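Thermostable monoacylglycerol lipase (PDB 4LHE) hydrolyses monoacylglycerols to a free fatty acid and glycerol, as a thermostable lipase of the alpha/beta hydrolase fold. Local coordinates at residues A[76-81]-A[104-109]; A[42-45]-A[49-52]; A[127-132]-A[140-145]. All blocks are in the same frame, centred on the assembly; numbering follows the deposited sequence.

Interaction 1: A[76-81]-A[104-109]; sequences SVEEGY and LYLAEH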
ATOM      1  N   SER A  76       1.208   7.264  10.294  1.00 29.96           N
ATOM      2  CA  SER A  76       0.773   8.045   9.127  1.00 29.00           C
ATOM      3  C   SER A  76      -0.551   7.539   8.607  1.00 28.08           C
ATOM      4  O   SER A  76      -1.420   8.325   8.258  1.00 28.15           O
ATOM      5  CB  SER A  76       1.786   7.944   7.983  1.00 28.57           C
ATOM      6  OG  SER A  76       3.012   8.540   8.323  1.00 28.52           O
ATOM      7  N   VAL A  77      -0.685   6.218   8.524  1.00 29.04           N
ATOM      8  CA  VAL A  77      -1.922   5.604   8.043  1.00 29.35           C
ATOM      9  C   VAL A  77      -3.064   5.756   9.050  1.00 29.93           C
ATOM     10  O   VAL A  77      -4.226   5.961   8.668  1.00 29.73           O
ATOM     11  CB  VAL A  77      -1.705   4.124   7.733  1.00 29.61           C
ATOM     12  CG1 VAL A  77      -2.972   3.521   7.181  1.00 31.29           C
ATOM     13  CG2 VAL A  77      -0.584   3.981   6.724  1.00 29.57           C
ATOM     14  N   GLU A  78      -2.736   5.666  10.338  1.00 30.80           N
ATOM     15  CA  GLU A  78      -3.750   5.822  11.388  1.00 31.83           C
ATOM     16  C   GLU A  78      -4.365   7.209  11.380  1.00 31.11           C
ATOM     17  O   GLU A  78      -5.571   7.365  11.590  1.00 31.73           O
ATOM     18  CB  GLU A  78      -3.149   5.561  12.772  1.00 32.83           C
ATOM     19  CG  GLU A  78      -3.049   4.094  13.144  1.00 34.60           C
ATOM     20  CD  GLU A  78      -4.388   3.493  13.549  1.00 35.96           C
ATOM     21  OE1 GLU A  78      -5.427   4.202  13.505  1.00 35.41           O
ATOM     22  OE2 GLU A  78      -4.388   2.299  13.925  1.00 36.67           O
ATOM     23  N   GLU A  79      -3.513   8.210  11.167  1.00 30.83           N
ATOM     24  CA  GLU A  79      -3.901   9.622  11.071  1.00 30.00           C
ATOM     25  C   GLU A  79      -4.737   9.862   9.817  1.00 29.43           C
ATOM     26  O   GLU A  79      -5.649  10.701   9.813  1.00 29.62           O
ATOM     27  CB  GLU A  79      -2.636  10.489  11.059  1.00 29.80           C
ATOM     28  CG  GLU A  79      -2.801  11.902  10.523  0.63 29.27           C
ATOM     29  CD  GLU A  79      -1.495  12.697  10.550  0.67 29.08           C
ATOM     30  OE1 GLU A  79      -1.409  13.680  11.315  0.56 29.55           O
ATOM     31  OE2 GLU A  79      -0.560  12.348   9.800  0.62 28.29           O
ATOM     32  N   GLY A  80      -4.444   9.126   8.747  1.00 28.63           N
ATOM     33  CA  GLY A  80      -5.288   9.196   7.561  1.00 28.12           C
ATOM     34  C   GLY A  80      -6.654   8.556   7.777  1.00 29.08           C
ATOM     35  O   GLY A  80      -7.681   9.068   7.325  1.00 29.77           O
ATOM     36  N   TYR A  81      -6.668   7.422   8.466  1.00 30.00           N
ATOM     37  CA  TYR A  81      -7.922   6.784   8.838  1.00 31.10           C
ATOM     38  C   TYR A  81      -8.741   7.691   9.758  1.00 32.14           C
ATOM     39  O   TYR A  81      -9.978   7.804   9.619  1.00 32.84           O
ATOM     40  CB  TYR A  81      -7.626   5.435   9.496  1.00 31.96           C
ATOM     41  CG  TYR A  81      -8.791   4.832  10.220  1.00 33.57           C
ATOM     42  CD1 TYR A  81      -9.706   4.036   9.553  1.00 33.62           C
ATOM     43  CD2 TYR A  81      -8.960   5.036  11.589  1.00 34.74           C
ATOM     44  CE1 TYR A  81     -10.773   3.469  10.225  1.00 35.57           C
ATOM     45  CE2 TYR A  81     -10.022   4.475  12.273  1.00 36.37           C
ATOM     46  CZ  TYR A  81     -10.921   3.696  11.588  1.00 36.57           C
ATOM     47  OH  TYR A  81     -11.969   3.146  12.278  1.00 38.55           O
ATOM     48  N   LEU A 104      -4.014  -4.225   5.376  1.00 31.24           N
ATOM     49  CA  LEU A 104      -4.331  -5.411   6.157  1.00 32.89           C
ATOM     50  C   LEU A 104      -4.204  -5.103   7.631  1.00 33.74           C
ATOM     51  O   LEU A 104      -5.082  -5.449   8.417  1.00 34.37           O
ATOM     52  CB  LEU A 104      -3.386  -6.545   5.788  1.00 33.05           C
ATOM     53  CG  LEU A 104      -3.538  -7.027   4.348  1.00 32.59           C
ATOM     54  CD1 LEU A 104      -2.286  -7.774   3.933  1.00 33.06           C
ATOM     55  CD2 LEU A 104      -4.781  -7.922   4.188  1.00 32.14           C
ATOM     56  N   TYR A 105      -3.112  -4.429   7.990  1.00 34.18           N
ATOM     57  CA  TYR A 105      -2.822  -4.075   9.380  1.00 34.59           C
ATOM     58  C   TYR A 105      -3.970  -3.294   9.988  1.00 35.37           C
ATOM     59  O   TYR A 105      -4.442  -3.617  11.080  1.00 36.77           O
ATOM     60  CB  TYR A 105      -1.546  -3.226   9.432  1.00 35.24           C
ATOM     61  CG  TYR A 105      -1.048  -2.889  10.822  1.00 36.00           C
ATOM     62  CD1 TYR A 105      -0.080  -3.673  11.429  1.00 38.48           C
ATOM     63  CD2 TYR A 105      -1.522  -1.778  11.516  1.00 36.55           C
ATOM     64  CE1 TYR A 105       0.400  -3.374  12.694  1.00 39.88           C
ATOM     65  CE2 TYR A 105      -1.051  -1.473  12.786  1.00 37.86           C
ATOM     66  CZ  TYR A 105      -0.083  -2.276  13.363  1.00 39.63           C
ATOM     67  OH  TYR A 105       0.410  -1.997  14.620  1.00 41.96           O
ATOM     68  N   LEU A 106      -4.421  -2.269   9.267  1.00 33.71           N
ATOM     69  CA  LEU A 106      -5.464  -1.378   9.751  1.00 34.26           C
ATOM     70  C   LEU A 106      -6.795  -2.102   9.904  1.00 34.84           C
ATOM     71  O   LEU A 106      -7.562  -1.820  10.830  1.00 35.63           O
ATOM     72  CB  LEU A 106      -5.615  -0.200   8.794  1.00 33.14           C
ATOM     73  CG  LEU A 106      -5.702   1.183   9.415  1.00 33.55           C
ATOM     74  CD1 LEU A 106      -4.339   1.609   9.907  1.00 33.98           C
ATOM     75  CD2 LEU A 106      -6.237   2.170   8.391  1.00 33.27           C
ATOM     76  N   ALA A 107      -7.069  -3.035   8.995  1.00 33.32           N
ATOM     77  CA  ALA A 107      -8.296  -3.818   9.072  1.00 34.41           C
ATOM     78  C   ALA A 107      -8.270  -4.684  10.344  1.00 36.75           C
ATOM     79  O   ALA A 107      -9.298  -4.864  11.009  1.00 36.99           O
ATOM     80  CB  ALA A 107      -8.465  -4.678   7.809  1.00 33.52           C
ATOM     81  N   GLU A 108      -7.087  -5.204  10.681  1.00 36.53           N
ATOM     82  CA  GLU A 108      -6.892  -5.975  11.914  1.00 37.74           C
ATOM     83  C   GLU A 108      -7.172  -5.171  13.187  1.00 39.00           C
ATOM     84  O   GLU A 108      -7.560  -5.735  14.216  1.00 40.24           O
ATOM     85  CB  GLU A 108      -5.466  -6.544  11.964  1.00 37.26           C
ATOM     86  CG  GLU A 108      -5.211  -7.596  10.910  1.00 37.49           C
ATOM     87  CD  GLU A 108      -3.753  -7.872  10.684  1.00 37.08           C
ATOM     88  OE1 GLU A 108      -2.915  -7.257  11.362  1.00 37.96           O
ATOM     89  OE2 GLU A 108      -3.437  -8.723   9.835  1.00 36.74           O
ATOM     90  N   HIS A 109      -6.971  -3.859  13.123  1.00 38.78           N
ATOM     91  CA  HIS A 109      -7.121  -3.016  14.302  1.00 38.96           C
ATOM     92  C   HIS A 109      -8.452  -2.271  14.357  1.00 38.86           C
ATOM     93  O   HIS A 109      -8.857  -1.796  15.426  1.00 39.88           O
ATOM     94  CB  HIS A 109      -5.953  -2.029  14.405  1.00 38.76           C
ATOM     95  CG  HIS A 109      -4.664  -2.658  14.830  1.00 39.49           C
ATOM     96  ND1 HIS A 109      -4.078  -3.698  14.143  1.00 39.78           N
ATOM     97  CD2 HIS A 109      -3.840  -2.386  15.873  1.00 40.57           C
ATOM     98  CE1 HIS A 109      -2.953  -4.046  14.743  1.00 40.43           C
ATOM     99  NE2 HIS A 109      -2.787  -3.265  15.797  1.00 41.90           N
TER

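Interaction 2: A[42-45]-A[49-52]; sequences AYAK and TVCL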
ATOM      1  N   ALA A  42      -9.558   9.281  -9.592  1.00 25.49           N
ATOM      2  CA  ALA A  42     -10.745   8.564 -10.085  1.00 26.27           C
ATOM      3  C   ALA A  42     -11.834   8.295  -9.029  1.00 26.22           C
ATOM      4  O   ALA A  42     -13.029   8.385  -9.346  1.00 26.58           O
ATOM      5  CB  ALA A  42     -10.349   7.273 -10.773  1.00 25.51           C
ATOM      6  N   TYR A  43     -11.451   7.968  -7.791  1.00 24.65           N
ATOM      7  CA  TYR A  43     -12.462   7.713  -6.750  1.00 26.13           C
ATOM      8  C   TYR A  43     -13.123   9.019  -6.275  1.00 26.76           C
ATOM      9  O   TYR A  43     -14.321   9.051  -5.973  1.00 27.60           O
ATOM     10  CB  TYR A  43     -11.882   6.922  -5.560  1.00 25.28           C
ATOM     11  CG  TYR A  43     -11.206   5.603  -5.936  1.00 24.70           C
ATOM     12  CD1 TYR A  43     -11.542   4.921  -7.100  1.00 25.08           C
ATOM     13  CD2 TYR A  43     -10.217   5.062  -5.126  1.00 23.67           C
ATOM     14  CE1 TYR A  43     -10.911   3.719  -7.440  1.00 24.08           C
ATOM     15  CE2 TYR A  43      -9.591   3.877  -5.454  1.00 23.08           C
ATOM     16  CZ  TYR A  43      -9.935   3.213  -6.613  1.00 23.78           C
ATOM     17  OH  TYR A  43      -9.284   2.031  -6.930  1.00 22.88           O
ATOM     18  N   ALA A  44     -12.330  10.081  -6.214  1.00 26.10           N
ATOM     19  CA  ALA A  44     -12.835  11.407  -5.872  1.00 27.80           C
ATOM     20  C   ALA A  44     -13.850  11.876  -6.921  1.00 28.60           C
ATOM     21  O   ALA A  44     -14.911  12.409  -6.587  1.00 28.78           O
ATOM     22  CB  ALA A  44     -11.680  12.382  -5.758  1.00 27.20           C
ATOM     23  N   LYS A  45     -13.529  11.663  -8.193  1.00 28.48           N
ATOM     24  CA  LYS A  45     -14.458  12.012  -9.271  1.00 29.75           C
ATOM     25  C   LYS A  45     -15.754  11.178  -9.220  1.00 30.82           C
ATOM     26  O   LYS A  45     -16.831  11.644  -9.608  1.00 31.08           O
ATOM     27  CB  LYS A  45     -13.772  11.912 -10.643  1.00 29.90           C
ATOM     28  CG  LYS A  45     -14.721  12.102 -11.838  1.00 32.28           C
ATOM     29  CD  LYS A  45     -15.381  13.500 -11.846  1.00 34.70           C
ATOM     30  CE  LYS A  45     -16.890  13.456 -12.153  1.00 35.40           C
ATOM     31  NZ  LYS A  45     -17.198  12.952 -13.528  1.00 35.52           N
ATOM     32  N   THR A  49     -15.099  10.664  -0.737  1.00 28.71           N
ATOM     33  CA  THR A  49     -14.086  11.368   0.027  1.00 28.49           C
ATOM     34  C   THR A  49     -12.844  10.480  -0.013  1.00 26.94           C
ATOM     35  O   THR A  49     -12.928   9.258   0.146  1.00 26.78           O
ATOM     36  CB  THR A  49     -14.575  11.616   1.446  1.00 29.08           C
ATOM     37  OG1 THR A  49     -15.691  12.516   1.377  1.00 29.94           O
ATOM     38  CG2 THR A  49     -13.494  12.235   2.313  1.00 29.08           C
ATOM     39  N   VAL A  50     -11.698  11.100  -0.244  1.00 27.57           N
ATOM     40  CA  VAL A  50     -10.479  10.366  -0.538  1.00 26.07           C
ATOM     41  C   VAL A  50      -9.345  10.910   0.327  1.00 26.64           C
ATOM     42  O   VAL A  50      -9.207  12.124   0.480  1.00 27.45           O
ATOM     43  CB  VAL A  50     -10.171  10.508  -2.033  1.00 26.04           C
ATOM     44  CG1 VAL A  50      -8.702  10.492  -2.292  1.00 25.62           C
ATOM     45  CG2 VAL A  50     -10.897   9.412  -2.826  1.00 25.42           C
ATOM     46  N   CYS A  51      -8.561  10.017   0.924  1.00 25.82           N
ATOM     47  CA  CYS A  51      -7.382  10.431   1.697  1.00 25.77           C
ATOM     48  C   CYS A  51      -6.148   9.642   1.248  1.00 25.81           C
ATOM     49  O   CYS A  51      -6.111   8.409   1.340  1.00 25.12           O
ATOM     50  CB  CYS A  51      -7.632  10.248   3.203  1.00 26.74           C
ATOM     51  SG  CYS A  51      -6.183  10.498   4.293  1.00 28.08           S
ATOM     52  N   LEU A  52      -5.137  10.357   0.769  1.00 25.66           N
ATOM     53  CA  LEU A  52      -3.931   9.714   0.256  1.00 25.43           C
ATOM     54  C   LEU A  52      -2.739  10.366   0.929  1.00 26.41           C
ATOM     55  O   LEU A  52      -2.151  11.322   0.395  1.00 27.32           O
ATOM     56  CB  LEU A  52      -3.850   9.825  -1.285  1.00 24.98           C
ATOM     57  CG  LEU A  52      -2.518   9.485  -1.985  1.00 24.90           C
ATOM     58  CD1 LEU A  52      -1.896   8.204  -1.439  1.00 25.33           C
ATOM     59  CD2 LEU A  52      -2.706   9.360  -3.489  1.00 24.40           C
TER

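Interaction 3: A[127-132]-A[140-145]; sequences AIAAGM and RYLDSI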
ATOM      1  N   ALA A 127      13.099 -13.408  -0.000  1.00 61.74           N
ATOM      2  CA  ALA A 127      14.225 -12.553  -0.340  1.00 62.77           C
ATOM      3  C   ALA A 127      13.972 -11.116   0.121  1.00 59.90           C
ATOM      4  O   ALA A 127      13.550 -10.261  -0.661  1.00 57.91           O
ATOM      5  CB  ALA A 127      14.485 -12.610  -1.833  1.00 63.30           C
ATOM      6  N   ILE A 128      14.223 -10.886   1.409  1.00 60.23           N
ATOM      7  CA  ILE A 128      14.123  -9.578   2.051  1.00 58.59           C
ATOM      8  C   ILE A 128      14.889  -8.547   1.229  1.00 59.52           C
ATOM      9  O   ILE A 128      14.309  -7.654   0.596  1.00 56.66           O
ATOM     10  CB  ILE A 128      14.766  -9.626   3.470  1.00 61.56           C
ATOM     11  CG1 ILE A 128      14.954 -11.072   3.956  1.00 64.50           C
ATOM     12  CG2 ILE A 128      13.957  -8.822   4.479  1.00 58.05           C
ATOM     13  CD1 ILE A 128      13.702 -11.705   4.556  1.00 61.74           C
ATOM     14  N   ALA A 129      16.208  -8.693   1.257  1.00 62.79           N
ATOM     15  CA  ALA A 129      17.116  -7.911   0.442  1.00 63.29           C
ATOM     16  C   ALA A 129      17.764  -8.861  -0.548  1.00 66.79           C
ATOM     17  O   ALA A 129      18.938  -9.204  -0.400  1.00 70.66           O
ATOM     18  CB  ALA A 129      18.163  -7.298   1.311  1.00 64.83           C
ATOM     19  N   ALA A 130      16.985  -9.297  -1.522  1.00 63.73           N
ATOM     20  CA  ALA A 130      17.398 -10.368  -2.416  1.00 64.91           C
ATOM     21  C   ALA A 130      18.798 -10.031  -2.881  1.00 67.18           C
ATOM     22  O   ALA A 130      19.012  -9.062  -3.585  1.00 67.38           O
ATOM     23  CB  ALA A 130      16.367 -10.569  -3.504  1.00 63.74           C
ATOM     24  N   GLY A 131      19.734 -10.872  -2.484  1.00 68.54           N
ATOM     25  CA  GLY A 131      21.137 -10.751  -2.834  1.00 70.29           C
ATOM     26  C   GLY A 131      21.903  -9.449  -2.974  1.00 71.46           C
ATOM     27  O   GLY A 131      22.678  -9.274  -3.917  1.00 73.42           O
ATOM     28  N   MET A 132      21.657  -8.522  -2.055  1.00 70.49           N
ATOM     29  CA  MET A 132      22.497  -7.339  -1.898  1.00 70.91           C
ATOM     30  C   MET A 132      23.362  -7.426  -0.652  1.00 71.44           C
ATOM     31  O   MET A 132      24.556  -7.110  -0.673  1.00 72.34           O
ATOM     32  CB  MET A 132      21.553  -6.134  -1.824  1.00 68.30           C
ATOM     33  CG  MET A 132      21.839  -5.038  -2.851  1.00 67.74           C
ATOM     34  SD  MET A 132      21.566  -5.598  -4.542  1.00 70.75           S
ATOM     35  CE  MET A 132      19.844  -6.101  -4.462  1.00 67.13           C
ATOM     36  N   ARG A 140      24.913  -0.181   4.936  1.00 61.47           N
ATOM     37  CA  ARG A 140      23.906   0.762   5.384  1.00 59.38           C
ATOM     38  C   ARG A 140      22.760   0.809   4.381  1.00 58.58           C
ATOM     39  O   ARG A 140      21.587   0.790   4.759  1.00 56.25           O
ATOM     40  CB  ARG A 140      24.506   2.153   5.530  1.00 59.13           C
ATOM     41  CG  ARG A 140      23.461   3.207   5.808  1.00 57.33           C
ATOM     42  CD  ARG A 140      23.771   3.987   7.065  1.00 57.09           C
ATOM     43  NE  ARG A 140      24.583   5.179   6.840  1.00 57.53           N
ATOM     44  CZ  ARG A 140      24.164   6.429   7.028  1.00 55.86           C
ATOM     45  NH1 ARG A 140      22.930   6.672   7.435  1.00 54.48           N
ATOM     46  NH2 ARG A 140      24.989   7.445   6.817  1.00 57.14           N
ATOM     47  N   TYR A 141      23.119   0.859   3.101  1.00 59.33           N
ATOM     48  CA  TYR A 141      22.152   1.025   2.026  1.00 58.64           C
ATOM     49  C   TYR A 141      22.304  -0.066   0.983  1.00 60.29           C
ATOM     50  O   TYR A 141      23.415  -0.548   0.736  1.00 61.46           O
ATOM     51  CB  TYR A 141      22.379   2.360   1.320  1.00 58.52           C
ATOM     52  CG  TYR A 141      22.276   3.582   2.195  1.00 57.07           C
ATOM     53  CD1 TYR A 141      21.045   4.005   2.681  1.00 54.90           C
ATOM     54  CD2 TYR A 141      23.402   4.341   2.498  1.00 57.88           C
ATOM     55  CE1 TYR A 141      20.941   5.135   3.467  1.00 54.22           C
ATOM     56  CE2 TYR A 141      23.310   5.473   3.284  1.00 56.77           C
ATOM     57  CZ  TYR A 141      22.077   5.863   3.769  1.00 55.44           C
ATOM     58  OH  TYR A 141      21.968   6.986   4.558  1.00 54.03           O
ATOM     59  N   LEU A 142      21.187  -0.446   0.365  1.00 59.22           N
ATOM     60  CA  LEU A 142      21.215  -1.257  -0.846  1.00 60.28           C
ATOM     61  C   LEU A 142      20.740  -0.393  -1.993  1.00 59.65           C
ATOM     62  O   LEU A 142      19.767   0.350  -1.848  1.00 57.95           O
ATOM     63  CB  LEU A 142      20.268  -2.437  -0.730  1.00 59.69           C
ATOM     64  CG  LEU A 142      20.227  -3.152   0.603  1.00 59.55           C
ATOM     65  CD1 LEU A 142      19.190  -4.193   0.466  1.00 59.82           C
ATOM     66  CD2 LEU A 142      21.567  -3.784   0.923  1.00 62.55           C
ATOM     67  N   ASP A 143      21.423  -0.485  -3.130  1.00 61.48           N
ATOM     68  CA  ASP A 143      20.995   0.248  -4.314  1.00 61.87           C
ATOM     69  C   ASP A 143      19.694  -0.380  -4.783  1.00 60.74           C
ATOM     70  O   ASP A 143      19.541  -1.605  -4.755  1.00 61.56           O
ATOM     71  CB  ASP A 143      22.057   0.198  -5.416  1.00 63.74           C
ATOM     72  CG  ASP A 143      23.414   0.694  -4.944  1.00 64.91           C
ATOM     73  OD1 ASP A 143      23.479   1.279  -3.843  1.00 64.33           O
ATOM     74  OD2 ASP A 143      24.415   0.498  -5.670  1.00 67.54           O
ATOM     75  N   SER A 144      18.739   0.457  -5.170  1.00 59.52           N
ATOM     76  CA  SER A 144      17.442  -0.048  -5.589  1.00 59.13           C
ATOM     77  C   SER A 144      17.524  -0.501  -7.044  1.00 60.16           C
ATOM     78  O   SER A 144      18.267   0.072  -7.845  1.00 60.99           O
ATOM     79  CB  SER A 144      16.347   0.997  -5.362  1.00 57.90           C
ATOM     80  OG  SER A 144      16.128   1.199  -3.970  1.00 55.39           O
ATOM     81  N   ILE A 145      16.772  -1.551  -7.361  1.00 60.42           N
ATOM     82  CA  ILE A 145      16.888  -2.243  -8.642  1.00 62.06           C
ATOM     83  C   ILE A 145      16.185  -1.494  -9.787  1.00 61.36           C
ATOM     84  O   ILE A 145      16.393  -1.803 -10.966  1.00 62.77           O
ATOM     85  CB  ILE A 145      16.327  -3.691  -8.531  1.00 60.98           C
ATOM     86  CG1 ILE A 145      16.491  -4.220  -7.100  1.00 60.59           C
ATOM     87  CG2 ILE A 145      16.992  -4.613  -9.543  1.00 62.14           C
ATOM     88  CD1 ILE A 145      15.791  -5.553  -6.818  1.00 58.51           C
TER

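Interaction 1: A[76-81]-A[104-109]
Val77, on helix 70-87, offers a single methyl to the forked end of Leu106 on helix 98-109. With CG1 anti to the backbone N (chi1 -178°), that methyl meets both branches of the leucine: Val77 CG1 lies 3.6 Å from Leu106 CD1 and 3.7 Å from Leu106 CD2. Glu78 comes next, its chain folded back at chi2 (-76°) and running past the leucine in the opposite direction. The contact is loose, Glu78 OE2 standing 4.1 Å from Leu106 CD1, and OE1 is hydrogen-bonded to His110 NE2. One helical turn after Val77, Tyr81 touches through its root, Tyr81 CB being 3.7 Å from Leu106 CD2, while the ring meets the same methyl obliquely at its CG and CD1 atoms. The OH of that ring is hydrogen-bonded to Asp112 OD2, and the ring stacks with that of His110. Leu106 thus bridges helices whose local axes pass 11.0 Å apart, at a crossing angle of -59°. Truncation of Leu106 to an alanine would probably leave Val77 and Tyr81 without their shared partner and open a gap between the helices. Leu24 of strand 21-26 touches Val77, Tyr81 and Leu106 from the sheet side, which identifies the layer: neighbouring helices packed on one face of the central sheet, as in alpha/beta hydrolases.

Interaction 2: A[42-45]-A[49-52]
This is a small van der Waals contact of helix on strand, with no hydrogen bond across it, in which one methyl of Val50 on strand 49-52 rests against Tyr43 and Ala44 in the last turn of helix 37-45. The evidence lies in how few atoms are involved: Val50 CG2 does all the touching within 4.2 Å. Val50 CG2 sits 3.8 Å from Tyr43 CB and 3.7 Å from Ala44 N, so that the methyl fits over the helix backbone where one residue passes to the next. Ala44 CB adds a slacker contact at 4.2 Å from the same Val50 CG2. The closest backbone approach, Ala44 CA to Val50 CA at 5.9 Å, brings a methyl of Val50 directly against the helix backbone. Strand 21-26, helix 37-45 and strand 49-52 form a beta-alpha-beta crossover, and the contact closes its second half, with only three residues between the two segments. Val50 also touches Leu25 of the first strand, while Thr49 and Cys51 are hydrogen-bonded through their backbones to that strand. Only the CB of Tyr43 is given to Val50; with CG beside the backbone N (chi1 -55°) the ring leads off toward helix 234-247, where it meets Phe245 edge-to-face and also lies against Ile238 and Leu242.

Interaction 3: A[127-132]-A[140-145]
Leu142 is clasped by Ala129 and Met132 in the stretch between core strands 115-119 and 188-193, the place where the cap, or lid, of monoacylglycerol lipases is inserted; the contact is consistent with a part of that cap folding on itself. Apolar contacts come first. Leu142 CG lies beside the backbone N (chi1 -41°), which sends its two methyls across to the loop. Leu142 CD2 reaches Met132 CB at 3.6 Å, and Leu142 CD1 reaches the same Met132 CB at 3.8 Å, so the fork sits astride the root of the methionine. Met132 CG then continues over Leu142 CB at 3.7 Å. The remaining pair, Ala129 CB to Leu142 CD1 at 3.4 Å, is tighter than carbons normally sit, and its exact length is doubtful. Helix 164-179 completes this patch through Leu167, which touches both Ala129 and Leu142.

Backbone bonds hold the two sides in place. A beta turn is closed by Met132 N to Ala129 O (3.3 Å), bringing those two side chains to the same leucine; Gly131 takes positive phi in it. Across from it, Leu142 is paired with Thr162 in the two-stranded antiparallel sheet formed with strand 161-163. Contact with polar atoms is marginal: the methionine chain is bent at both chi2 and chi3, and Met132 SD stops 4.5 Å from Asp143 O.

Overall arrangement
From the N terminus, interaction 2 comes first, closing the three-residue turn between helix 37-45 and strand 49-52 at one side of the central sheet. Interaction 1 then spans the 22 residues that hold strand 90-96 and the probable nucleophile elbow, joining helix 70-87 to helix 98-109. Interaction 3 follows, closing a seven-residue loop and joining the segment before strand 141-143 to that strand in the probable cap region. The three stand in series, none nested or crossed. Interactions 1 and 2 meet directly, Gly80 CA lying 3.6 Å from Cys51 SG, so helix 70-87 packs directly on strand 49-52 there. Interaction 3 lies across the chain's centre from interaction 2, their centres about 34 Å apart.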